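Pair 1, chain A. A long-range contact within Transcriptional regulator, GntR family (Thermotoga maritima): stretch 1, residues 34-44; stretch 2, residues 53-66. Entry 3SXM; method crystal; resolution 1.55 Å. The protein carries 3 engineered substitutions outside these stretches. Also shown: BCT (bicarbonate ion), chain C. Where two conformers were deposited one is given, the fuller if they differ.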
# COMPACT_ATOMS: atom_id res chain seq x y z
N GLU A 34 8.70 -2.10 22.18
CA GLU A 34 8.52 -1.38 23.45
C GLU A 34 7.60 -0.21 23.20
O GLU A 34 6.77 0.12 24.09
CB GLU A 34 9.86 -0.93 23.98
CG GLU A 34 10.76 -2.10 24.35
CD GLU A 34 12.12 -1.68 24.88
OE1 GLU A 34 12.45 -0.48 24.84
OE2 GLU A 34 12.85 -2.57 25.37
N GLU A 35 7.67 0.39 22.01
CA GLU A 35 6.85 1.57 21.72
C GLU A 35 5.38 1.21 21.82
O GLU A 35 4.60 1.99 22.37
CB GLU A 35 7.17 2.12 20.31
CG GLU A 35 6.18 3.15 19.70
CD GLU A 35 6.40 4.55 20.23
OE1 GLU A 35 7.07 4.63 21.26
OE2 GLU A 35 5.92 5.55 19.63
N LEU A 36 4.99 0.05 21.36
CA LEU A 36 3.59 -0.35 21.38
C LEU A 36 3.09 -0.36 22.81
O LEU A 36 1.98 0.11 23.10
CB LEU A 36 3.41 -1.72 20.77
CG LEU A 36 1.98 -2.23 20.63
CD1 LEU A 36 1.20 -1.38 19.69
CD2 LEU A 36 1.87 -3.74 20.28
N LEU A 37 3.88 -0.90 23.71
CA LEU A 37 3.50 -0.93 25.11
C LEU A 37 3.50 0.43 25.80
O LEU A 37 2.65 0.70 26.67
CB LEU A 37 4.43 -1.89 25.85
CG LEU A 37 4.40 -3.33 25.38
CD1 LEU A 37 5.36 -4.14 26.24
CD2 LEU A 37 2.99 -3.92 25.53
N GLU A 38 4.42 1.31 25.43
CA GLU A 38 4.41 2.67 25.96
C GLU A 38 3.11 3.39 25.52
O GLU A 38 2.52 4.13 26.31
CB GLU A 38 5.58 3.47 25.42
CG GLU A 38 6.91 3.12 25.99
CD GLU A 38 8.00 4.03 25.46
OE1 GLU A 38 7.69 5.18 25.06
OE2 GLU A 38 9.17 3.60 25.48
N ILE A 39 2.68 3.14 24.31
CA ILE A 39 1.44 3.75 23.79
C ILE A 39 0.27 3.17 24.54
O ILE A 39 -0.58 3.90 25.01
CB ILE A 39 1.27 3.52 22.31
CG1 ILE A 39 2.36 4.26 21.50
CG2 ILE A 39 -0.12 3.92 21.85
CD1 ILE A 39 2.45 3.81 20.04
N LYS A 40 0.25 1.86 24.71
CA LYS A 40 -0.81 1.19 25.48
C LYS A 40 -0.90 1.81 26.88
O LYS A 40 -1.98 2.02 27.37
CB LYS A 40 -0.52 -0.30 25.62
CG LYS A 40 -1.50 -1.19 26.35
CD LYS A 40 -0.83 -2.55 26.60
CE LYS A 40 -1.81 -3.66 26.98
NZ LYS A 40 -2.24 -3.62 28.38
N GLY A 41 0.25 2.07 27.51
CA GLY A 41 0.30 2.61 28.84
C GLY A 41 -0.32 3.99 28.92
O GLY A 41 -1.01 4.32 29.90
N GLU A 42 -0.04 4.77 27.90
CA GLU A 42 -0.61 6.13 27.78
C GLU A 42 -2.14 6.07 27.73
O GLU A 42 -2.84 6.82 28.41
CB GLU A 42 -0.11 6.74 26.48
CG GLU A 42 -0.32 8.21 26.31
CD GLU A 42 0.70 8.76 25.34
OE1 GLU A 42 0.48 8.57 24.12
OE2 GLU A 42 1.72 9.30 25.80
N ILE A 43 -2.65 5.16 26.91
CA ILE A 43 -4.08 5.02 26.72
C ILE A 43 -4.74 4.52 27.96
O ILE A 43 -5.82 5.00 28.33
CB ILE A 43 -4.36 4.09 25.51
CG1 ILE A 43 -4.00 4.80 24.20
CG2 ILE A 43 -5.82 3.64 25.51
CD1 ILE A 43 -4.07 3.90 22.98
N ASP A 44 -4.08 3.64 28.68
CA ASP A 44 -4.64 3.05 29.88
C ASP A 44 -4.51 3.98 31.10
O ASP A 44 -5.21 3.80 32.06
CB ASP A 44 -3.98 1.72 30.21
CG ASP A 44 -4.35 0.61 29.25
OD1 ASP A 44 -5.28 0.73 28.49
OD2 ASP A 44 -3.69 -0.40 29.33
N GLU A 53 -6.05 14.64 25.48
CA GLU A 53 -4.61 14.57 25.71
C GLU A 53 -4.09 13.18 25.38
O GLU A 53 -3.00 13.00 24.77
CB GLU A 53 -4.33 14.94 27.18
CG GLU A 53 -2.87 15.00 27.55
CD GLU A 53 -2.64 15.29 29.03
OE1 GLU A 53 -3.37 16.13 29.63
OE2 GLU A 53 -1.72 14.65 29.60
N ILE A 54 -4.85 12.15 25.69
CA ILE A 54 -4.40 10.81 25.39
C ILE A 54 -4.32 10.64 23.86
O ILE A 54 -3.40 10.06 23.34
CB ILE A 54 -5.38 9.76 25.99
CG1 ILE A 54 -5.25 9.70 27.51
CG2 ILE A 54 -5.13 8.43 25.45
CD1 ILE A 54 -6.35 8.96 28.22
N PHE A 55 -5.30 11.17 23.15
CA PHE A 55 -5.43 10.95 21.72
C PHE A 55 -4.31 11.46 20.81
O PHE A 55 -3.71 10.69 20.14
CB PHE A 55 -6.77 11.44 21.18
CG PHE A 55 -6.94 11.26 19.67
CD1 PHE A 55 -7.50 10.13 19.16
CD2 PHE A 55 -6.49 12.20 18.79
CE1 PHE A 55 -7.62 9.95 17.81
CE2 PHE A 55 -6.62 12.03 17.44
CZ PHE A 55 -7.20 10.92 16.96
N ASP A 56 -4.13 12.78 20.77
CA ASP A 56 -3.20 13.41 19.85
C ASP A 56 -1.90 12.64 19.77
O ASP A 56 -1.50 12.18 18.70
CB ASP A 56 -2.93 14.86 20.27
CG ASP A 56 -4.20 15.65 20.49
OD1 ASP A 56 -5.15 15.48 19.70
OD2 ASP A 56 -4.25 16.44 21.46
N ASP A 57 -1.23 12.52 20.90
CA ASP A 57 0.05 11.83 20.96
C ASP A 57 -0.09 10.37 20.54
O ASP A 57 0.62 9.90 19.65
CB ASP A 57 0.63 11.90 22.37
CG ASP A 57 1.96 11.18 22.50
OD1 ASP A 57 2.98 11.86 22.73
OD2 ASP A 57 1.98 9.94 22.35
N SER A 58 -1.00 9.65 21.19
CA SER A 58 -1.11 8.19 20.97
C SER A 58 -1.48 7.82 19.55
O SER A 58 -0.96 6.84 19.02
CB SER A 58 -2.05 7.42 21.94
OG SER A 58 -3.41 7.83 21.84
N ASP A 59 -2.39 8.55 18.93
CA ASP A 59 -2.90 8.17 17.62
C ASP A 59 -1.75 8.26 16.61
O ASP A 59 -1.48 7.30 15.89
CB ASP A 59 -4.03 9.12 17.23
CG ASP A 59 -4.43 8.94 15.78
OD1 ASP A 59 -4.98 7.89 15.46
OD2 ASP A 59 -4.12 9.81 14.93
N GLU A 60 -1.04 9.39 16.58
CA GLU A 60 0.03 9.58 15.59
C GLU A 60 1.11 8.54 15.83
O GLU A 60 1.58 7.85 14.90
CB GLU A 60 0.60 10.98 15.65
CG GLU A 60 1.83 11.16 14.82
CD GLU A 60 2.36 12.57 14.76
OE1 GLU A 60 1.79 13.47 15.40
OE2 GLU A 60 3.35 12.79 14.04
N ARG A 61 1.48 8.33 17.09
CA ARG A 61 2.52 7.35 17.40
C ARG A 61 2.13 5.95 16.99
O ARG A 61 2.97 5.21 16.46
CB ARG A 61 2.89 7.36 18.90
CG ARG A 61 3.65 8.53 19.31
CD ARG A 61 3.77 8.60 20.87
NE ARG A 61 4.62 7.54 21.39
CZ ARG A 61 4.78 7.32 22.69
NH1 ARG A 61 4.08 8.02 23.58
NH2 ARG A 61 5.59 6.37 23.10
N LEU A 62 0.89 5.55 17.22
CA LEU A 62 0.49 4.16 16.97
C LEU A 62 0.54 3.90 15.47
O LEU A 62 1.09 2.88 15.05
CB LEU A 62 -0.92 3.91 17.54
CG LEU A 62 -1.41 2.49 17.35
CD1 LEU A 62 -0.51 1.46 18.01
CD2 LEU A 62 -2.81 2.36 17.85
N HIS A 63 -0.06 4.77 14.68
CA HIS A 63 -0.16 4.52 13.24
C HIS A 63 1.21 4.66 12.58
O HIS A 63 1.54 3.84 11.70
CB HIS A 63 -1.23 5.40 12.61
CG HIS A 63 -2.60 5.04 13.10
ND1 HIS A 63 -3.40 4.08 12.52
CD2 HIS A 63 -3.28 5.49 14.19
CE1 HIS A 63 -4.51 3.94 13.22
NE2 HIS A 63 -4.45 4.80 14.23
N LYS A 64 2.02 5.60 13.00
CA LYS A 64 3.42 5.69 12.51
C LYS A 64 4.23 4.48 12.93
O LYS A 64 5.14 4.12 12.15
CB LYS A 64 4.10 6.98 12.94
CG LYS A 64 3.58 8.14 12.14
CD LYS A 64 4.28 9.42 12.47
CE LYS A 64 4.02 10.48 11.39
NZ LYS A 64 4.65 11.76 11.81
N LEU A 65 3.96 3.85 14.08
CA LEU A 65 4.72 2.66 14.52
C LEU A 65 4.49 1.54 13.53
O LEU A 65 5.45 0.80 13.18
CB LEU A 65 4.25 2.19 15.94
CG LEU A 65 4.73 0.80 16.38
CD1 LEU A 65 6.17 0.73 16.49
CD2 LEU A 65 4.06 0.42 17.68
N PHE A 66 3.28 1.38 13.05
CA PHE A 66 2.97 0.24 12.14
C PHE A 66 3.87 0.40 10.92
O PHE A 66 4.48 -0.56 10.43
CB PHE A 66 1.51 0.24 11.72
CG PHE A 66 0.52 0.03 12.85
CD1 PHE A 66 0.86 -0.60 14.03
CD2 PHE A 66 -0.77 0.52 12.72
CE1 PHE A 66 -0.07 -0.77 15.08
CE2 PHE A 66 -1.69 0.32 13.77
CZ PHE A 66 -1.32 -0.32 14.89
C BCT C . 11.09 -0.73 19.89
O1 BCT C . 11.14 -1.83 20.55
O2 BCT C . 11.43 -0.86 18.56
O3 BCT C . 10.02 0.15 20.05
O HOH W 1 5.70 5.80 16.80

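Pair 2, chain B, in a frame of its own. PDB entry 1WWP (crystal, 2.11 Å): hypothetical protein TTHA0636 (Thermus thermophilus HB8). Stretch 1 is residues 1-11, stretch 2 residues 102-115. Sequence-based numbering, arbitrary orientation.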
# COMPACT_ATOMS: atom_id res chain seq x y z
N MSE B 1 2.70 17.25 -0.07
CA MSE B 1 2.66 16.38 1.14
C MSE B 1 4.04 15.80 1.45
O MSE B 1 4.32 15.41 2.58
CB MSE B 1 1.65 15.25 0.94
CG MSE B 1 1.64 14.20 2.05
SE MSE B 1 0.16 12.96 1.96
CE MSE B 1 -0.88 13.65 3.44
N ALA B 2 4.90 15.75 0.43
CA ALA B 2 6.25 15.21 0.55
C ALA B 2 6.88 15.33 1.94
O ALA B 2 6.79 14.41 2.76
CB ALA B 2 7.16 15.85 -0.50
N GLU B 3 7.52 16.47 2.21
CA GLU B 3 8.20 16.74 3.48
C GLU B 3 7.52 16.27 4.77
O GLU B 3 8.12 15.55 5.57
CB GLU B 3 8.51 18.24 3.60
CG GLU B 3 9.43 18.78 2.51
CD GLU B 3 8.68 19.27 1.28
OE1 GLU B 3 7.89 18.49 0.70
OE2 GLU B 3 8.90 20.43 0.87
N LYS B 4 6.28 16.69 4.98
CA LYS B 4 5.54 16.32 6.19
C LYS B 4 5.31 14.81 6.26
O LYS B 4 5.39 14.20 7.34
CB LYS B 4 4.20 17.06 6.22
CG LYS B 4 3.68 17.39 7.62
CD LYS B 4 3.30 16.14 8.40
CE LYS B 4 2.61 16.52 9.70
NZ LYS B 4 2.25 15.32 10.50
N ALA B 5 5.01 14.21 5.12
CA ALA B 5 4.79 12.77 5.06
C ALA B 5 6.13 12.10 5.38
O ALA B 5 6.18 11.10 6.09
CB ALA B 5 4.31 12.37 3.67
N LEU B 6 7.20 12.68 4.85
CA LEU B 6 8.54 12.17 5.08
C LEU B 6 8.92 12.16 6.56
O LEU B 6 9.74 11.35 7.00
CB LEU B 6 9.56 13.00 4.29
CG LEU B 6 11.04 12.62 4.42
CD1 LEU B 6 11.25 11.12 4.20
CD2 LEU B 6 11.82 13.43 3.40
N ALA B 7 8.30 13.04 7.34
CA ALA B 7 8.55 13.17 8.78
C ALA B 7 7.99 12.00 9.57
O ALA B 7 8.61 11.50 10.51
CB ALA B 7 7.96 14.48 9.29
N THR B 8 6.80 11.56 9.19
CA THR B 8 6.15 10.44 9.87
C THR B 8 6.91 9.16 9.55
O THR B 8 7.00 8.26 10.39
CB THR B 8 4.69 10.32 9.43
OG1 THR B 8 4.64 10.04 8.03
CG2 THR B 8 3.97 11.64 9.68
N LEU B 9 7.46 9.08 8.34
CA LEU B 9 8.24 7.90 7.95
C LEU B 9 9.51 7.79 8.80
O LEU B 9 9.82 6.73 9.34
CB LEU B 9 8.63 7.98 6.47
CG LEU B 9 9.70 6.97 6.00
CD1 LEU B 9 9.20 5.57 6.25
CD2 LEU B 9 10.01 7.16 4.54
N LYS B 10 10.24 8.90 8.91
CA LYS B 10 11.48 8.91 9.67
C LYS B 10 11.29 8.51 11.13
O LYS B 10 12.21 7.99 11.76
CB LYS B 10 12.15 10.29 9.57
CG LYS B 10 12.72 10.54 8.18
CD LYS B 10 13.53 11.82 8.09
CE LYS B 10 12.66 13.05 8.24
NZ LYS B 10 13.48 14.30 8.12
N GLU B 11 10.08 8.72 11.66
CA GLU B 11 9.78 8.34 13.02
C GLU B 11 10.00 6.84 13.21
O GLU B 11 10.41 6.39 14.28
CB GLU B 11 8.32 8.63 13.36
CG GLU B 11 7.93 10.10 13.41
CD GLU B 11 6.53 10.29 13.97
OE1 GLU B 11 6.28 9.83 15.10
OE2 GLU B 11 5.69 10.92 13.29
N ARG B 102 15.67 -1.31 3.85
CA ARG B 102 16.01 -0.30 2.87
C ARG B 102 15.43 1.07 3.19
O ARG B 102 15.92 2.08 2.68
CB ARG B 102 15.54 -0.75 1.50
CG ARG B 102 16.13 -2.09 1.06
CD ARG B 102 15.15 -2.87 0.20
NE ARG B 102 15.55 -4.27 0.09
CZ ARG B 102 14.84 -5.21 -0.54
NH1 ARG B 102 13.68 -4.91 -1.10
NH2 ARG B 102 15.29 -6.46 -0.59
N LEU B 103 14.40 1.12 4.02
CA LEU B 103 13.77 2.40 4.33
C LEU B 103 14.72 3.52 4.76
O LEU B 103 14.53 4.67 4.36
CB LEU B 103 12.66 2.23 5.36
CG LEU B 103 11.54 1.26 4.96
CD1 LEU B 103 10.38 1.43 5.93
CD2 LEU B 103 11.07 1.54 3.53
N PRO B 104 15.74 3.21 5.58
CA PRO B 104 16.68 4.24 6.03
C PRO B 104 17.21 5.06 4.86
O PRO B 104 17.12 6.30 4.87
CB PRO B 104 17.79 3.42 6.69
CG PRO B 104 17.03 2.26 7.27
CD PRO B 104 16.10 1.89 6.14
N ASP B 105 17.76 4.38 3.86
CA ASP B 105 18.30 5.05 2.68
C ASP B 105 17.23 5.81 1.90
O ASP B 105 17.46 6.93 1.47
CB ASP B 105 18.98 4.04 1.75
CG ASP B 105 20.21 3.40 2.38
OD1 ASP B 105 20.07 2.80 3.47
OD2 ASP B 105 21.31 3.50 1.79
N TYR B 106 16.07 5.19 1.72
CA TYR B 106 15.00 5.85 0.97
C TYR B 106 14.63 7.16 1.67
O TYR B 106 14.50 8.19 1.02
CB TYR B 106 13.76 4.97 0.87
CG TYR B 106 13.97 3.70 0.10
CD1 TYR B 106 15.04 3.57 -0.79
CD2 TYR B 106 13.09 2.62 0.23
CE1 TYR B 106 15.22 2.40 -1.52
CE2 TYR B 106 13.26 1.45 -0.51
CZ TYR B 106 14.33 1.35 -1.38
OH TYR B 106 14.52 0.20 -2.10
N ALA B 107 14.50 7.10 2.99
CA ALA B 107 14.15 8.27 3.77
C ALA B 107 15.18 9.39 3.55
O ALA B 107 14.81 10.54 3.31
CB ALA B 107 14.07 7.91 5.25
N ARG B 108 16.46 9.05 3.63
CA ARG B 108 17.51 10.06 3.43
C ARG B 108 17.48 10.61 2.01
O ARG B 108 17.52 11.82 1.81
CB ARG B 108 18.89 9.46 3.72
CG ARG B 108 19.06 8.90 5.13
CD ARG B 108 20.38 8.16 5.28
NE ARG B 108 20.43 7.36 6.51
CZ ARG B 108 20.46 7.87 7.73
NH1 ARG B 108 20.44 9.18 7.91
NH2 ARG B 108 20.48 7.06 8.79
N LEU B 109 17.43 9.72 1.02
CA LEU B 109 17.41 10.13 -0.38
C LEU B 109 16.28 11.14 -0.64
O LEU B 109 16.51 12.21 -1.21
CB LEU B 109 17.21 8.91 -1.29
CG LEU B 109 17.60 8.94 -2.78
CD1 LEU B 109 16.40 8.52 -3.59
CD2 LEU B 109 18.10 10.31 -3.20
N MSE B 110 15.08 10.81 -0.20
CA MSE B 110 13.93 11.68 -0.40
C MSE B 110 14.07 13.01 0.30
O MSE B 110 13.68 14.05 -0.24
CB MSE B 110 12.64 10.98 0.03
CG MSE B 110 12.29 9.79 -0.86
SE MSE B 110 10.52 9.02 -0.66
CE MSE B 110 10.83 7.75 0.77
N GLU B 111 14.63 12.98 1.51
CA GLU B 111 14.82 14.19 2.29
C GLU B 111 15.79 15.12 1.57
O GLU B 111 15.57 16.33 1.48
CB GLU B 111 15.37 13.83 3.68
CG GLU B 111 15.50 15.01 4.64
CD GLU B 111 15.92 14.58 6.05
OE1 GLU B 111 15.88 15.44 6.96
OE2 GLU B 111 16.29 13.40 6.25
N GLN B 112 16.86 14.54 1.03
CA GLN B 112 17.87 15.31 0.32
C GLN B 112 17.38 15.83 -1.02
O GLN B 112 17.69 16.96 -1.40
CB GLN B 112 19.12 14.45 0.10
CG GLN B 112 19.97 14.24 1.33
CD GLN B 112 21.15 13.35 1.06
OE1 GLN B 112 21.86 13.52 0.07
NE2 GLN B 112 21.39 12.39 1.95
N VAL B 113 16.62 15.01 -1.74
CA VAL B 113 16.13 15.47 -3.03
C VAL B 113 15.13 16.59 -2.83
O VAL B 113 15.22 17.61 -3.48
CB VAL B 113 15.47 14.32 -3.83
CG1 VAL B 113 15.00 14.84 -5.20
CG2 VAL B 113 16.47 13.20 -4.01
N LEU B 114 14.18 16.40 -1.92
CA LEU B 114 13.17 17.43 -1.69
C LEU B 114 13.84 18.76 -1.37
O LEU B 114 13.40 19.81 -1.83
CB LEU B 114 12.24 17.01 -0.55
CG LEU B 114 11.31 15.84 -0.90
CD1 LEU B 114 10.46 15.46 0.30
CD2 LEU B 114 10.44 16.23 -2.08
N GLY B 115 14.93 18.69 -0.60
CA GLY B 115 15.66 19.90 -0.25
C GLY B 115 16.05 20.69 -1.49
O GLY B 115 15.65 21.84 -1.65

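Two antiparallel helices can keep one backbone arrangement while changing the chemistry that joins them. In pair 1 the helix axes approach to 9.5 Å with 165° between their directions; in pair 2 the values are 10.2 Å and 153°. Fourteen central residues superpose with an RMSD of 0.4 Å, and the nearest CA pairs are correspondingly close: CA of Ile39(A) lies 5.8 Å from CA of Ser58(A), and CA of Lys10(B) 6.5 Å from CA of Ala107(B), Ser58(A) and Ala107(B) being equivalent.

The closest match between side chains is an aliphatic one at the middle of the first helix. Ile39(A) matches Leu6(B), their side-chain centres only 0.4 Å apart although the CA-to-CB bond is sideways in the first and toward the partner in the second. Ile39(A) CD1 lies 3.7 Å from the CA of Leu62(A); Leu6(B) CD2 lies 3.3 Å from the CA of Glu111(B), the matching position. Leu6(B) is a knob in a hole formed by Ala107(B), Met110(B), Glu111(B) and Leu114(B). The small residue at the Ser58(A)/Ala107(B) position lies beside both: Ile39(A) CG2 is 4.0 Å from Ser58(A) CB, and Leu6(B) CD1 is 4.4 Å from Ala107(B) CB.

Around this shared centre the solutions diverge. Arg61(A) coincides with Met110(B), a selenomethionine. The arginine fits among four residues of the opposing helix: Ile39(A) CG1 covers one face of its guanidinium, while carboxylates gather at the edge. NH2 of Arg61(A) donates to OE1 of Glu35(A) at 2.9 Å and NE of Arg61(A) to OE2 of Glu35(A) at 3.0 Å, a nearly straight, two-pronged salt bridge. Glu42(A) adds a longer one, its OE2 3.5 Å from Arg61(A) NH1. In pair 2 these acids give way to Ala2(B) and Leu9(B), and the contact becomes apolar: Leu9(B) CD2 meets CE of Met110(B) at 3.9 Å. Glu42(A) and Leu9(B) nevertheless fill nearly the same space, with side-chain centres 0.6 Å apart.

Leu65(A) and Leu114(B) offer a subtler variation. With chi1 t, Leu65(A) brings CD2 within 3.8 Å of Leu36(A) CB; with chi1 m, Leu114(B) sends CD1 to 3.4 Å from Ala2(B) CB.

Charge is not lost from pair 2 but relocated. Lys10(B) and Glu111(B), which occupy the positions of Ile43(A) and Leu62(A), form a salt bridge with NZ of Lys10(B) 2.9 Å from OE1 of Glu111(B), its hydrogen bond weak. The two stretches bury 666 Å² between them in pair 1 and 466 Å² in pair 2.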